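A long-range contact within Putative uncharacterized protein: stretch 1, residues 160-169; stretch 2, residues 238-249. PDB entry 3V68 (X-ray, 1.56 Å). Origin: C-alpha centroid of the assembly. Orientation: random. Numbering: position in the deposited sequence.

Stretch 1 160-169: LLDIARLLAS
Stretch 2, residues 238-249: DVPSKNLEKYLE

Two helices far apart in sequence can pack without a direct hydrogen bond between them, and residues 160-169 and 241-248 illustrate how. Their axes approach to 8.6 Å and run nearly antiparallel, at 149°, so A168 lies beside S241 (CA to CA 5.0 Å) and D162 beside L248 (CA to CA 7.5 Å). Of the 511 Å² buried, the three largest shares belong to L161, R165 and L244. L161, chi1 t and chi2 p, points toward the partner helix: both methyls of L161 pack on L244 CD2, CD1 at 3.9 Å and CD2 at 4.1 Å; L161 CD2 also lies 3.4 Å from Y247 CD2, obliquely to the ring, and 4.0 Å from L248 CD2. L244, in the m, t rotamer, also brings CD1 to 4.0 Å from A164 CB. R165 (t, t, p, chi4 79°) leaves its backbone sideways as a knob among S241, L244, E245 and L248; its aliphatic portion supplies the packing, with R165 CD 3.7 Å from E245 CA. The charged end folds back to its own helix, where R165 NE forms a salt bridge with D162 OD1 (3.0 Å), and a water oxygen lies 3.2 Å from R165 NH1, whose hydrogen bond it accepts, and 2.8 Å from E245 OE1, to which it donates. Where the backbones draw closest, small side chains suit the space: A168 CB sits 3.8 Å from S241 CB and 3.9 Å from V239 CG1, the latter in the extended segment preceding the helix.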

# COMPACT_ATOMS: atom_id res chain seq x y z
N LEU A 160 12.41 8.43 -10.63
CA LEU A 160 11.22 8.55 -9.79
C LEU A 160 10.63 7.19 -9.46
O LEU A 160 10.19 6.95 -8.33
CB LEU A 160 10.16 9.45 -10.44
CG LEU A 160 10.00 10.88 -9.91
CD1 LEU A 160 11.32 11.53 -9.50
CD2 LEU A 160 9.25 11.75 -10.91
N LEU A 161 10.65 6.29 -10.44
CA LEU A 161 10.13 4.94 -10.26
C LEU A 161 10.89 4.16 -9.18
O LEU A 161 10.33 3.26 -8.56
CB LEU A 161 10.15 4.16 -11.59
CG LEU A 161 9.12 3.04 -11.69
CD1 LEU A 161 7.74 3.59 -11.95
CD2 LEU A 161 9.50 2.06 -12.78
N ASP A 162 12.15 4.52 -8.96
CA ASP A 162 12.94 3.86 -7.92
C ASP A 162 12.52 4.32 -6.53
O ASP A 162 12.53 3.53 -5.58
CB ASP A 162 14.43 4.06 -8.12
CG ASP A 162 15.25 3.10 -7.29
OD1 ASP A 162 14.80 1.94 -7.14
OD2 ASP A 162 16.31 3.49 -6.78
N ILE A 163 12.16 5.60 -6.42
CA ILE A 163 11.58 6.13 -5.19
C ILE A 163 10.25 5.43 -4.93
O ILE A 163 9.98 5.00 -3.81
CB ILE A 163 11.43 7.67 -5.25
CG1 ILE A 163 12.78 8.33 -5.52
CG2 ILE A 163 10.83 8.19 -3.94
CD1 ILE A 163 12.70 9.79 -5.88
N ALA A 164 9.44 5.29 -5.98
CA ALA A 164 8.19 4.53 -5.89
C ALA A 164 8.43 3.12 -5.36
O ALA A 164 7.68 2.64 -4.50
CB ALA A 164 7.50 4.47 -7.24
N ARG A 165 9.47 2.46 -5.87
CA ARG A 165 9.80 1.10 -5.45
C ARG A 165 10.14 1.03 -3.96
O ARG A 165 9.64 0.16 -3.25
CB ARG A 165 10.98 0.53 -6.26
CG ARG A 165 11.21 -0.96 -6.04
CD ARG A 165 12.61 -1.40 -6.44
NE ARG A 165 13.65 -0.53 -5.91
CZ ARG A 165 14.11 -0.55 -4.66
NH1 ARG A 165 13.63 -1.40 -3.76
NH2 ARG A 165 15.07 0.29 -4.31
N LEU A 166 10.98 1.96 -3.51
CA LEU A 166 11.40 2.01 -2.11
C LEU A 166 10.20 2.28 -1.20
O LEU A 166 10.05 1.64 -0.16
CB LEU A 166 12.49 3.06 -1.88
CG LEU A 166 13.14 3.01 -0.49
CD1 LEU A 166 13.91 1.71 -0.28
CD2 LEU A 166 14.04 4.21 -0.27
N LEU A 167 9.36 3.23 -1.60
CA LEU A 167 8.15 3.53 -0.84
C LEU A 167 7.22 2.32 -0.75
O LEU A 167 6.68 2.02 0.31
CB LEU A 167 7.41 4.73 -1.45
CG LEU A 167 8.10 6.09 -1.34
CD1 LEU A 167 7.35 7.10 -2.18
CD2 LEU A 167 8.17 6.56 0.11
N ALA A 168 7.07 1.60 -1.86
CA ALA A 168 6.27 0.37 -1.88
C ALA A 168 6.85 -0.71 -0.98
O ALA A 168 6.11 -1.41 -0.28
CB ALA A 168 6.11 -0.14 -3.32
N SER A 169 8.18 -0.83 -0.99
CA SER A 169 8.90 -1.77 -0.13
C SER A 169 8.72 -1.45 1.35
O SER A 169 8.52 -2.34 2.17
CB SER A 169 10.39 -1.80 -0.49
OG SER A 169 11.04 -2.88 0.17
N ASP A 238 -2.05 -2.68 -1.68
CA ASP A 238 -0.64 -2.39 -1.42
C ASP A 238 0.13 -2.62 -2.72
O ASP A 238 0.08 -3.71 -3.29
CB ASP A 238 -0.10 -3.26 -0.28
CG ASP A 238 -0.88 -3.09 1.03
OD1 ASP A 238 -1.15 -1.93 1.42
OD2 ASP A 238 -1.23 -4.11 1.67
N VAL A 239 0.82 -1.59 -3.21
CA VAL A 239 1.61 -1.67 -4.45
C VAL A 239 2.70 -2.74 -4.33
O VAL A 239 3.49 -2.71 -3.39
CB VAL A 239 2.25 -0.30 -4.82
CG1 VAL A 239 3.25 -0.46 -5.97
CG2 VAL A 239 1.17 0.72 -5.18
N PRO A 240 2.73 -3.72 -5.27
CA PRO A 240 3.77 -4.75 -5.21
C PRO A 240 5.13 -4.21 -5.65
O PRO A 240 5.35 -3.94 -6.84
CB PRO A 240 3.24 -5.83 -6.16
CG PRO A 240 2.40 -5.09 -7.14
CD PRO A 240 1.78 -3.95 -6.38
N SER A 241 6.04 -4.04 -4.68
CA SER A 241 7.35 -3.46 -4.97
C SER A 241 8.13 -4.31 -5.96
O SER A 241 8.89 -3.77 -6.77
CB SER A 241 8.17 -3.27 -3.68
OG SER A 241 8.60 -4.52 -3.17
N LYS A 242 7.93 -5.62 -5.91
CA LYS A 242 8.65 -6.54 -6.80
C LYS A 242 8.39 -6.24 -8.27
O LYS A 242 9.27 -6.42 -9.11
CB LYS A 242 8.38 -8.01 -6.45
CG LYS A 242 6.98 -8.55 -6.71
CD LYS A 242 6.92 -10.04 -6.39
CE LYS A 242 5.65 -10.70 -6.90
NZ LYS A 242 5.71 -12.18 -6.73
N ASN A 243 7.18 -5.78 -8.60
CA ASN A 243 6.86 -5.40 -9.98
C ASN A 243 7.75 -4.26 -10.47
O ASN A 243 8.24 -4.28 -11.60
CB ASN A 243 5.39 -5.02 -10.13
CG ASN A 243 4.45 -6.20 -9.97
OD1 ASN A 243 4.69 -7.09 -9.16
ND2 ASN A 243 3.35 -6.19 -10.72
N LEU A 244 7.99 -3.29 -9.59
CA LEU A 244 8.81 -2.14 -9.92
C LEU A 244 10.29 -2.51 -9.95
O LEU A 244 11.04 -2.01 -10.78
CB LEU A 244 8.53 -0.98 -8.96
CG LEU A 244 7.10 -0.43 -8.97
CD1 LEU A 244 6.87 0.55 -7.81
CD2 LEU A 244 6.75 0.22 -10.31
N GLU A 245 10.67 -3.41 -9.05
CA GLU A 245 12.02 -3.99 -9.00
C GLU A 245 12.34 -4.68 -10.32
O GLU A 245 13.40 -4.43 -10.91
CB GLU A 245 12.11 -4.98 -7.83
CG GLU A 245 13.52 -5.47 -7.48
CD GLU A 245 13.51 -6.46 -6.32
OE1 GLU A 245 12.59 -6.39 -5.46
OE2 GLU A 245 14.43 -7.30 -6.25
N LYS A 246 11.42 -5.53 -10.78
CA LYS A 246 11.60 -6.28 -12.03
C LYS A 246 11.65 -5.37 -13.25
O LYS A 246 12.41 -5.62 -14.19
CB LYS A 246 10.53 -7.36 -12.18
CG LYS A 246 10.70 -8.29 -13.39
CD LYS A 246 11.98 -9.12 -13.32
CE LYS A 246 12.26 -9.81 -14.65
NZ LYS A 246 13.52 -10.62 -14.61
N TYR A 247 10.84 -4.31 -13.25
CA TYR A 247 10.90 -3.33 -14.34
C TYR A 247 12.27 -2.64 -14.40
O TYR A 247 12.85 -2.52 -15.48
CB TYR A 247 9.78 -2.27 -14.26
CG TYR A 247 9.97 -1.21 -15.33
CD1 TYR A 247 9.41 -1.37 -16.60
CD2 TYR A 247 10.76 -0.08 -15.10
CE1 TYR A 247 9.61 -0.41 -17.60
CE2 TYR A 247 10.97 0.87 -16.08
CZ TYR A 247 10.39 0.70 -17.32
OH TYR A 247 10.61 1.66 -18.30
N LEU A 248 12.76 -2.20 -13.24
CA LEU A 248 14.01 -1.44 -13.16
C LEU A 248 15.25 -2.27 -13.47
O LEU A 248 16.29 -1.72 -13.84
CB LEU A 248 14.14 -0.74 -11.80
CG LEU A 248 13.15 0.40 -11.53
CD1 LEU A 248 13.14 0.79 -10.06
CD2 LEU A 248 13.42 1.61 -12.41
N GLU A 249 15.14 -3.59 -13.34
CA GLU A 249 16.24 -4.49 -13.70
C GLU A 249 16.54 -4.41 -15.20
O GLU A 249 15.63 -4.31 -16.02
CB GLU A 249 15.91 -5.94 -13.33
CG GLU A 249 16.01 -6.25 -11.85
CD GLU A 249 15.65 -7.69 -11.54
OE1 GLU A 249 16.36 -8.60 -12.02
OE2 GLU A 249 14.67 -7.91 -10.81
O HOH W 1 11.98 -4.09 -4.04